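Local atomic coordinates of cellulase (Bacteroides salanitronis, PDB entry 6WQY), a protein that probably hydrolyses beta-1,4-glucosidic bonds in cellulose and related plant polysaccharides, acting as a broad-specificity endoglucanase of glycosyl hydrolase family 5. Residues L37-Q40 against L41-H44; A59-A62 against L63-L67; R186-G189 against G190-A194; I228-T231 against V232-V236. All blocks are in the same frame, centred on the assembly; numbering follows the deposited sequence.

Interaction 1 of 4, residues L37-Q40 against L41-H44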
loop_
_atom_site.group_PDB
_atom_site.type_symbol
_atom_site.label_atom_id
_atom_site.label_comp_id
_atom_site.label_asym_id
_atom_site.label_seq_id
_atom_site.Cartn_x
_atom_site.Cartn_y
_atom_site.Cartn_z
ATOM N N LEU A 37 -4.505 7.004 2.578
ATOM C CA LEU A 37 -4.460 8.466 2.687
ATOM C C LEU A 37 -3.570 8.998 1.561
ATOM O O LEU A 37 -2.390 9.294 1.734
ATOM C CB LEU A 37 -3.912 8.840 4.057
ATOM C CG LEU A 37 -3.874 10.330 4.381
ATOM C CD1 LEU A 37 -5.261 10.901 4.502
ATOM C CD2 LEU A 37 -3.069 10.566 5.637
ATOM N N GLY A 38 -4.137 9.057 0.346
ATOM C CA GLY A 38 -3.352 9.349 -0.839
ATOM C C GLY A 38 -3.286 10.832 -1.179
ATOM O O GLY A 38 -4.115 11.638 -0.773
ATOM N N ASN A 39 -2.286 11.176 -1.995
ATOM C CA ASN A 39 -2.005 12.576 -2.343
ATOM C C ASN A 39 -1.944 13.448 -1.094
ATOM O O ASN A 39 -2.446 14.569 -1.064
ATOM C CB ASN A 39 -2.982 13.130 -3.373
ATOM C CG ASN A 39 -2.699 12.645 -4.781
ATOM O OD1 ASN A 39 -1.900 11.757 -4.991
ATOM N ND2 ASN A 39 -3.371 13.248 -5.759
ATOM N N GLN A 40 -1.284 12.932 -0.064
ATOM C CA GLN A 40 -1.253 13.534 1.268
ATOM C C GLN A 40 0.212 13.609 1.699
ATOM O O GLN A 40 0.969 14.405 1.132
ATOM C CB GLN A 40 -2.187 12.769 2.199
ATOM C CG GLN A 40 -2.599 13.553 3.432
ATOM C CD GLN A 40 -3.687 14.569 3.152
ATOM O OE1 GLN A 40 -4.632 14.310 2.417
ATOM N NE2 GLN A 40 -3.573 15.733 3.770
ATOM N N LEU A 41 0.660 12.784 2.656
ATOM C CA LEU A 41 2.080 12.822 3.019
ATOM C C LEU A 41 2.974 12.293 1.905
ATOM O O LEU A 41 4.200 12.483 1.964
ATOM C CB LEU A 41 2.346 12.104 4.336
ATOM C CG LEU A 41 1.674 12.719 5.555
ATOM C CD1 LEU A 41 1.937 11.905 6.810
ATOM C CD2 LEU A 41 2.113 14.151 5.779
ATOM N N ASP A 42 2.386 11.645 0.898
ATOM C CA ASP A 42 3.102 11.263 -0.308
ATOM C C ASP A 42 3.346 12.431 -1.262
ATOM O O ASP A 42 4.240 12.335 -2.123
ATOM C CB ASP A 42 2.388 10.119 -1.059
ATOM C CG ASP A 42 0.870 10.291 -1.173
ATOM O OD1 ASP A 42 0.206 10.630 -0.164
ATOM O OD2 ASP A 42 0.340 10.056 -2.296
ATOM N N ALA A 43 2.575 13.505 -1.147
ATOM C CA ALA A 43 2.673 14.610 -2.088
ATOM C C ALA A 43 3.997 15.344 -1.907
ATOM O O ALA A 43 4.505 15.497 -0.789
ATOM C CB ALA A 43 1.516 15.583 -1.883
ATOM N N HIS A 44 4.544 15.818 -3.018
ATOM C CA HIS A 44 5.798 16.553 -2.987
ATOM C C HIS A 44 5.791 17.543 -4.142
ATOM O O HIS A 44 5.210 17.280 -5.199
ATOM C CB HIS A 44 7.014 15.626 -3.052
ATOM C CG HIS A 44 7.038 14.742 -4.255
ATOM N ND1 HIS A 44 7.839 15.005 -5.351
ATOM C CD2 HIS A 44 6.370 13.602 -4.536
ATOM C CE1 HIS A 44 7.655 14.057 -6.254
ATOM N NE2 HIS A 44 6.769 13.194 -5.785
HETATM O O HOH W 1 -0.290 10.098 3.422
HETATM O O HOH W 2 0.658 9.671 -4.916
#
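Asp-42 turns its carboxylate back onto the backbone of the residues just before it. OD1 accepts from Gln-40 N at 2.7 Å, in a nearly straight bond of 170°. That donor stands well above the carboxylate plane. OD2 accepts from Asn-39 N at 2.9 Å through its syn lone pair, with a more bent N-H. One carboxylate thus takes two successive amides. The first torsion makes this possible: with chi1 at 44°, CG lies between the backbone N and the carbonyl carbon of Asp-42, which folds the group over its own turn. That turn is a type I beta turn from Gln-40 to Ala-43, closed by Ala-43 N giving to Gln-40 O at 2.9 Å. The CB of Ala-43 rests 3.3 Å from the same Gln-40 O.

Two waters extend the net. One gives to Leu-37 O and accepts from Leu-41 N, so it bridges Leu-37 to the turn. The other gives to Asp-42 OD2 at 2.7 Å and only weakly to Asn-39 OD1. The amide of Gln-40 finds its partners outside the turn. Its OE1 bonds to His-362 ND1, and its NE2 to Ala-57 O and Glu-51 OE2.

The stretch forms part of the loop that leaves the first barrel strand, 34-37, and runs on to the short strand 44-45. Leu-37 and Leu-41 both pack on Val-104 of helix 95-110. Backbone bonds tie Leu-37 to Arg-76 of the adjacent strand 74-77, and Gly-38 to Asp-346 at the end of strand 342-346.

Interaction 2 of 4, residues A59-A62 against L63-L67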
loop_
_atom_site.group_PDB
_atom_site.type_symbol
_atom_site.label_atom_id
_atom_site.label_comp_id
_atom_site.label_asym_id
_atom_site.label_seq_id
_atom_site.Cartn_x
_atom_site.Cartn_y
_atom_site.Cartn_z
ATOM N N ALA A 59 -4.565 16.532 6.775
ATOM C CA ALA A 59 -5.348 15.464 7.392
ATOM C C ALA A 59 -5.552 15.738 8.875
ATOM O O ALA A 59 -4.722 16.379 9.529
ATOM C CB ALA A 59 -4.652 14.119 7.193
ATOM N N THR A 60 -6.659 15.211 9.416
ATOM C CA THR A 60 -7.093 15.512 10.772
ATOM C C THR A 60 -7.594 14.257 11.477
ATOM O O THR A 60 -7.917 13.247 10.849
ATOM C CB THR A 60 -8.277 16.480 10.733
ATOM O OG1 THR A 60 -9.333 15.826 9.998
ATOM C CG2 THR A 60 -7.903 17.797 10.079
ATOM N N GLN A 61 -7.718 14.368 12.804
ATOM C CA GLN A 61 -8.398 13.328 13.567
ATOM C C GLN A 61 -9.808 13.096 13.047
ATOM O O GLN A 61 -10.291 11.960 13.020
ATOM C CB GLN A 61 -8.441 13.703 15.048
ATOM C CG GLN A 61 -9.031 12.622 15.929
ATOM C CD GLN A 61 -8.140 11.406 15.976
ATOM O OE1 GLN A 61 -7.013 11.471 16.458
ATOM N NE2 GLN A 61 -8.606 10.309 15.413
ATOM N N ALA A 62 -10.495 14.164 12.637
ATOM C CA ALA A 62 -11.864 14.027 12.162
ATOM C C ALA A 62 -11.952 13.062 10.987
ATOM O O ALA A 62 -12.916 12.296 10.873
ATOM C CB ALA A 62 -12.444 15.387 11.782
ATOM N N LEU A 63 -10.969 13.084 10.090
ATOM C CA LEU A 63 -10.957 12.126 8.985
ATOM C C LEU A 63 -10.885 10.699 9.510
ATOM O O LEU A 63 -11.642 9.827 9.080
ATOM C CB LEU A 63 -9.780 12.394 8.044
ATOM C CG LEU A 63 -9.536 11.279 7.020
ATOM C CD1 LEU A 63 -10.684 11.151 6.019
ATOM C CD2 LEU A 63 -8.203 11.471 6.337
ATOM N N PHE A 64 -9.950 10.432 10.418
ATOM C CA PHE A 64 -9.755 9.066 10.898
ATOM C C PHE A 64 -10.949 8.579 11.694
ATOM O O PHE A 64 -11.324 7.406 11.588
ATOM C CB PHE A 64 -8.420 8.969 11.634
ATOM C CG PHE A 64 -7.249 8.961 10.692
ATOM C CD1 PHE A 64 -6.767 10.132 10.138
ATOM C CD2 PHE A 64 -6.658 7.765 10.328
ATOM C CE1 PHE A 64 -5.713 10.102 9.239
ATOM C CE2 PHE A 64 -5.602 7.725 9.455
ATOM C CZ PHE A 64 -5.129 8.894 8.902
ATOM N N ASP A 65 -11.588 9.465 12.456
ATOM C CA ASP A 65 -12.817 9.090 13.134
ATOM C C ASP A 65 -13.882 8.692 12.124
ATOM O O ASP A 65 -14.624 7.722 12.328
ATOM C CB ASP A 65 -13.318 10.267 13.966
ATOM C CG ASP A 65 -12.466 10.565 15.181
ATOM O OD1 ASP A 65 -11.576 9.772 15.540
ATOM O OD2 ASP A 65 -12.708 11.626 15.806
ATOM N N ALA A 66 -13.966 9.438 11.014
ATOM C CA ALA A 66 -14.936 9.132 9.976
ATOM C C ALA A 66 -14.626 7.798 9.309
ATOM O O ALA A 66 -15.550 7.031 9.001
ATOM C CB ALA A 66 -14.985 10.262 8.946
ATOM N N LEU A 67 -13.346 7.498 9.070
ATOM C CA LEU A 67 -12.989 6.212 8.466
ATOM C C LEU A 67 -13.431 5.057 9.359
ATOM O O LEU A 67 -13.979 4.057 8.885
ATOM C CB LEU A 67 -11.482 6.149 8.243
ATOM C CG LEU A 67 -10.936 7.112 7.195
ATOM C CD1 LEU A 67 -9.427 7.148 7.237
ATOM C CD2 LEU A 67 -11.407 6.741 5.805
#
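Thr-60 N-caps helix 61-70 of the TIM barrel, which follows strand 34-37 and precedes strand 74-77 in the chain and packs on both. Its OG1 accepts from Leu-63 N at 3.2 Å. The hydroxyl can do so because chi1 of 60° sets OG1 between the backbone N and the carbonyl carbon of Thr-60, facing the helix start. The same OG1 also bonds to Ala-363 O. The carbonyl of Thr-60 takes weak bonds from Leu-63 N and Phe-64 N.

The tight side is the one that faces the barrel. The edge of the Phe-64 ring meets Thr-60 O, with CD1 at 3.4 Å and the oxygen near the ring plane. Leu-67 CD1 lies over one face of that ring, offset toward the rim. Phe-64 also packs on Val-75 of strand 74-77 and Val-104 of helix 95-110. Leu-63 reaches Trp-35 and Leu-37 of the first strand, while Leu-67 touches Trp-35 and Val-75.

The solvent side is looser. Ala-62 is exposed there, and Ala-66 N gives a helical bond to Ala-62 O at 3.0 Å. Gln-61 and Asp-65, one helical turn apart, border the end of helix 95-110. Asp-65 N bonds to Gln-61 O at 2.9 Å. The Gln-61 chain bends at chi2 (67°), which brings its amide back toward Asp-65. NE2 bonds to Tyr-107 O as well. Across the turn, Gln-61 NE2 gives to Asp-65 OD1 at 3.0 Å from above the carboxylate plane, with the N-H bent to 141°.

Interaction 3 of 4, residues R186-G189 against G190-A194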
loop_
_atom_site.group_PDB
_atom_site.type_symbol
_atom_site.label_atom_id
_atom_site.label_comp_id
_atom_site.label_asym_id
_atom_site.label_seq_id
_atom_site.Cartn_x
_atom_site.Cartn_y
_atom_site.Cartn_z
ATOM N N ARG A 186 13.839 -7.123 -17.156
ATOM C CA ARG A 186 13.454 -8.296 -17.913
ATOM C C ARG A 186 14.632 -8.973 -18.585
ATOM O O ARG A 186 14.527 -10.148 -18.959
ATOM C CB ARG A 186 12.491 -7.903 -19.041
ATOM C CG ARG A 186 11.227 -7.236 -18.575
ATOM C CD ARG A 186 10.077 -8.204 -18.597
ATOM N NE ARG A 186 8.923 -7.668 -17.889
ATOM C CZ ARG A 186 7.944 -8.412 -17.390
ATOM N NH1 ARG A 186 7.979 -9.731 -17.519
ATOM N NH2 ARG A 186 6.937 -7.831 -16.751
ATOM N N THR A 187 15.733 -8.257 -18.780
ATOM C CA THR A 187 16.813 -8.725 -19.619
ATOM C C THR A 187 18.157 -8.816 -18.916
ATOM O O THR A 187 19.094 -9.342 -19.512
ATOM C CB THR A 187 16.954 -7.804 -20.844
ATOM O OG1 THR A 187 17.202 -6.463 -20.413
ATOM C CG2 THR A 187 15.679 -7.830 -21.686
ATOM N N ASP A 188 18.279 -8.377 -17.676
ATOM C CA ASP A 188 19.579 -8.233 -17.030
ATOM C C ASP A 188 20.029 -9.483 -16.292
ATOM O O ASP A 188 21.028 -9.425 -15.559
ATOM C CB ASP A 188 19.610 -7.020 -16.087
ATOM C CG ASP A 188 18.779 -7.219 -14.821
ATOM O OD1 ASP A 188 18.015 -8.225 -14.733
ATOM O OD2 ASP A 188 18.895 -6.360 -13.930
ATOM N N GLY A 189 19.319 -10.598 -16.444
ATOM C CA GLY A 189 19.678 -11.816 -15.757
ATOM C C GLY A 189 19.180 -11.919 -14.339
ATOM O O GLY A 189 19.497 -12.901 -13.653
ATOM N N GLY A 190 18.411 -10.944 -13.875
ATOM C CA GLY A 190 17.826 -10.986 -12.553
ATOM C C GLY A 190 18.446 -10.044 -11.554
ATOM O O GLY A 190 18.037 -10.065 -10.387
ATOM N N ARG A 191 19.396 -9.195 -11.949
ATOM C CA ARG A 191 20.107 -8.388 -10.961
ATOM C C ARG A 191 19.178 -7.405 -10.257
ATOM O O ARG A 191 19.227 -7.276 -9.029
ATOM C CB ARG A 191 21.283 -7.657 -11.597
ATOM C CG ARG A 191 22.106 -6.867 -10.605
ATOM C CD ARG A 191 22.658 -7.718 -9.468
ATOM N NE ARG A 191 23.413 -6.909 -8.520
ATOM C CZ ARG A 191 23.495 -7.163 -7.225
ATOM N NH1 ARG A 191 22.877 -8.215 -6.689
ATOM N NH2 ARG A 191 24.187 -6.341 -6.439
ATOM N N GLN A 192 18.368 -6.661 -11.005
ATOM C CA GLN A 192 17.476 -5.725 -10.339
ATOM C C GLN A 192 16.559 -6.448 -9.355
ATOM O O GLN A 192 16.319 -5.941 -8.248
ATOM C CB GLN A 192 16.651 -4.933 -11.341
ATOM C CG GLN A 192 17.429 -3.866 -12.076
ATOM C CD GLN A 192 16.530 -3.067 -12.999
ATOM O OE1 GLN A 192 15.301 -3.066 -12.816
ATOM N NE2 GLN A 192 17.084 -2.400 -13.975
ATOM N N TYR A 193 16.010 -7.618 -9.723
ATOM C CA TYR A 193 15.160 -8.328 -8.771
ATOM C C TYR A 193 15.938 -8.687 -7.512
ATOM O O TYR A 193 15.409 -8.601 -6.385
ATOM C CB TYR A 193 14.578 -9.602 -9.385
ATOM C CG TYR A 193 13.725 -9.380 -10.610
ATOM C CD1 TYR A 193 12.811 -8.352 -10.680
ATOM C CD2 TYR A 193 13.857 -10.203 -11.719
ATOM C CE1 TYR A 193 12.050 -8.147 -11.818
ATOM C CE2 TYR A 193 13.106 -10.015 -12.860
ATOM C CZ TYR A 193 12.193 -8.978 -12.906
ATOM O OH TYR A 193 11.431 -8.725 -14.021
ATOM N N ALA A 194 17.192 -9.101 -7.681
ATOM C CA ALA A 194 18.014 -9.476 -6.544
ATOM C C ALA A 194 18.308 -8.271 -5.663
ATOM O O ALA A 194 18.292 -8.376 -4.434
ATOM C CB ALA A 194 19.319 -10.118 -7.017
HETATM O O HOH W 3 16.120 -8.127 -12.702
#
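At the N-terminal start of helix 191-209, near the surface, the Asp-188 carboxylate binds backbone amides where the loop after barrel strand 167-170 turns into the helix. OD1 accepts from Gly-190 N at 2.9 Å, an Asx turn with the donor above the carboxylate plane, and weakly from Arg-191 N. OD2 accepts from Gln-192 N at 3.0 Å on its syn side, 19° out of plane. With chi1 at 71°, CG sits between the backbone N and the carbonyl carbon of Asp-188; this puts both oxygens within reach of the amides of residues 190 to 192. The negative charge there would suit the helix dipole.

Gly-190 holds the N-cap position itself. It has positive phi (107°), as does Gly-189. A water gives to Asp-188 OD1 at 2.8 Å and accepts from Tyr-193 N, extending the bonding to Tyr-193. It lies over a face of the Tyr-193 ring.

The Gln-192 chain passes Asp-188 OD2 with CG at 3.4 Å. Its amide goes on to Tyr-224 OH and Asp-177 OD2. Arg-191 points elsewhere, to a salt bridge with Glu-198, two turns further along the helix. Tyr-193 packs against Leu-230 and Asn-234 of the neighbouring helix 228-234.

Interaction 4 of 4, residues I228-T231 against V232-V236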
loop_
_atom_site.group_PDB
_atom_site.type_symbol
_atom_site.label_atom_id
_atom_site.label_comp_id
_atom_site.label_asym_id
_atom_site.label_seq_id
_atom_site.Cartn_x
_atom_site.Cartn_y
_atom_site.Cartn_z
ATOM N N ILE A 228 1.940 -8.309 -9.465
ATOM C CA ILE A 228 1.730 -9.677 -8.983
ATOM C C ILE A 228 2.637 -10.682 -9.694
ATOM O O ILE A 228 3.267 -11.532 -9.048
ATOM C CB ILE A 228 0.245 -10.073 -9.052
ATOM C CG1 ILE A 228 -0.518 -9.387 -7.911
ATOM C CG2 ILE A 228 0.085 -11.595 -8.989
ATOM C CD1 ILE A 228 -2.016 -9.555 -7.954
ATOM N N ASP A 229 2.716 -10.628 -11.023
ATOM C CA ASP A 229 3.507 -11.632 -11.728
ATOM C C ASP A 229 4.987 -11.524 -11.380
ATOM O O ASP A 229 5.659 -12.536 -11.133
ATOM C CB ASP A 229 3.281 -11.528 -13.232
ATOM C CG ASP A 229 1.956 -12.108 -13.635
ATOM O OD1 ASP A 229 1.796 -13.341 -13.518
ATOM O OD2 ASP A 229 1.062 -11.319 -14.009
ATOM N N LEU A 230 5.531 -10.312 -11.384
ATOM C CA LEU A 230 6.950 -10.169 -11.074
ATOM C C LEU A 230 7.255 -10.513 -9.625
ATOM O O LEU A 230 8.386 -10.912 -9.306
ATOM C CB LEU A 230 7.459 -8.776 -11.417
ATOM C CG LEU A 230 7.370 -8.407 -12.895
ATOM C CD1 LEU A 230 7.946 -7.012 -13.113
ATOM C CD2 LEU A 230 8.105 -9.408 -13.769
ATOM N N THR A 231 6.271 -10.341 -8.742
ATOM C CA THR A 231 6.424 -10.707 -7.336
ATOM C C THR A 231 6.431 -12.227 -7.176
ATOM O O THR A 231 7.367 -12.804 -6.604
ATOM C CB THR A 231 5.308 -10.058 -6.511
ATOM O OG1 THR A 231 5.404 -8.633 -6.636
ATOM C CG2 THR A 231 5.413 -10.408 -5.030
ATOM N N VAL A 232 5.414 -12.918 -7.694
ATOM C CA VAL A 232 5.418 -14.369 -7.515
ATOM C C VAL A 232 6.637 -15.004 -8.180
ATOM O O VAL A 232 7.151 -16.023 -7.700
ATOM C CB VAL A 232 4.100 -15.038 -7.959
ATOM C CG1 VAL A 232 2.910 -14.415 -7.233
ATOM C CG2 VAL A 232 3.928 -14.977 -9.460
ATOM N N GLU A 233 7.117 -14.435 -9.288
ATOM C CA GLU A 233 8.245 -15.036 -9.991
ATOM C C GLU A 233 9.590 -14.736 -9.343
ATOM O O GLU A 233 10.492 -15.585 -9.402
ATOM C CB GLU A 233 8.251 -14.559 -11.449
ATOM C CG GLU A 233 7.019 -15.024 -12.233
ATOM C CD GLU A 233 6.734 -14.214 -13.490
ATOM O OE1 GLU A 233 7.503 -13.283 -13.809
ATOM O OE2 GLU A 233 5.719 -14.514 -14.160
ATOM N N ASN A 234 9.768 -13.572 -8.736
ATOM C CA ASN A 234 11.101 -13.115 -8.363
ATOM C C ASN A 234 11.269 -12.690 -6.916
ATOM O O ASN A 234 12.420 -12.558 -6.468
ATOM C CB ASN A 234 11.566 -11.964 -9.272
ATOM C CG ASN A 234 11.431 -12.305 -10.732
ATOM O OD1 ASN A 234 10.531 -11.792 -11.429
ATOM N ND2 ASN A 234 12.284 -13.158 -11.202
ATOM N N PHE A 235 10.201 -12.442 -6.172
ATOM C CA PHE A 235 10.326 -12.038 -4.774
ATOM C C PHE A 235 10.905 -13.177 -3.944
ATOM O O PHE A 235 10.547 -14.343 -4.131
ATOM C CB PHE A 235 8.935 -11.650 -4.254
ATOM C CG PHE A 235 8.872 -11.374 -2.778
ATOM C CD1 PHE A 235 8.646 -12.402 -1.897
ATOM C CD2 PHE A 235 8.968 -10.081 -2.278
ATOM C CE1 PHE A 235 8.562 -12.175 -0.538
ATOM C CE2 PHE A 235 8.876 -9.841 -0.925
ATOM C CZ PHE A 235 8.680 -10.888 -0.049
ATOM N N VAL A 236 11.778 -12.825 -3.005
ATOM C CA VAL A 236 12.327 -13.757 -2.029
ATOM C C VAL A 236 12.011 -13.210 -0.643
ATOM O O VAL A 236 12.356 -12.071 -0.329
ATOM C CB VAL A 236 13.847 -13.945 -2.206
ATOM C CG1 VAL A 236 14.401 -14.829 -1.082
ATOM C CG2 VAL A 236 14.165 -14.533 -3.574
HETATM O O HOH W 4 3.433 -15.394 -12.895
#
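Thr-231 O is gripped by two amides at the end of helix 228-234. Phe-235 N gives to it at 2.9 Å, and Asn-234 N gives a weaker, bent bond. Asn-234 N also makes a weak bond to Leu-230 O, so this amide is shared between two carbonyls. Phe-235 is the first residue to leave helical angles. Its CB lies 3.1 Å from Thr-231 O. The two side chains run alongside each other in the same direction, with Thr-231 CG2 at 3.8 Å from Phe-235 CB. Both touch Val-248 of strand 246-251. The hydroxyl of Thr-231 turns back to Asn-227 O, since OG1 sits beside the backbone N of Thr-231 (chi1 -61°).

One turn earlier the helix is regular. Val-232 N gives to Ile-228 O at 2.9 Å in an almost straight bond. In the given conformer of Val-232, its CG1 and the CG2 of Ile-228 meet loosely, and both residues pack on Met-294.

On the more polar side, in the conformer of Asp-229 modelled here, the carboxylates of Asp-229 and Glu-233 come within 4.1 Å, OD1 to OE2. A water gives to both of those oxygens, and Lys-293 makes a salt bridge to Asp-229 OD1, which probably eases the repulsion.

This is the helix of a beta-alpha-beta crossover between parallel strands 219-222 and 246-251, the repeating unit of a TIM barrel.

In the fold
All four contacts are local and lie at the starts, ends or turns of barrel elements. Interaction 1 is buried, interactions 2 and 4 are partly buried, and interaction 3 is at the surface. Interactions 1 and 2 adjoin: Leu-37 CD1 packs on Leu-63 CD2 at 3.5 Å. Interactions 3 and 4 also touch, with NH2 of Arg-186, whose NE bonds to Gly-181 O, 3.6 Å from Leu-230 CD2. The two pairs lie far apart; the centres of interactions 2 and 4 are about 35 Å from each other. An aspartate carboxylate takes backbone amides in interactions 1 and 3, whereas a threonine hydroxyl takes a single amide in interaction 2. Interaction 4 uses carbonyls at a helix end.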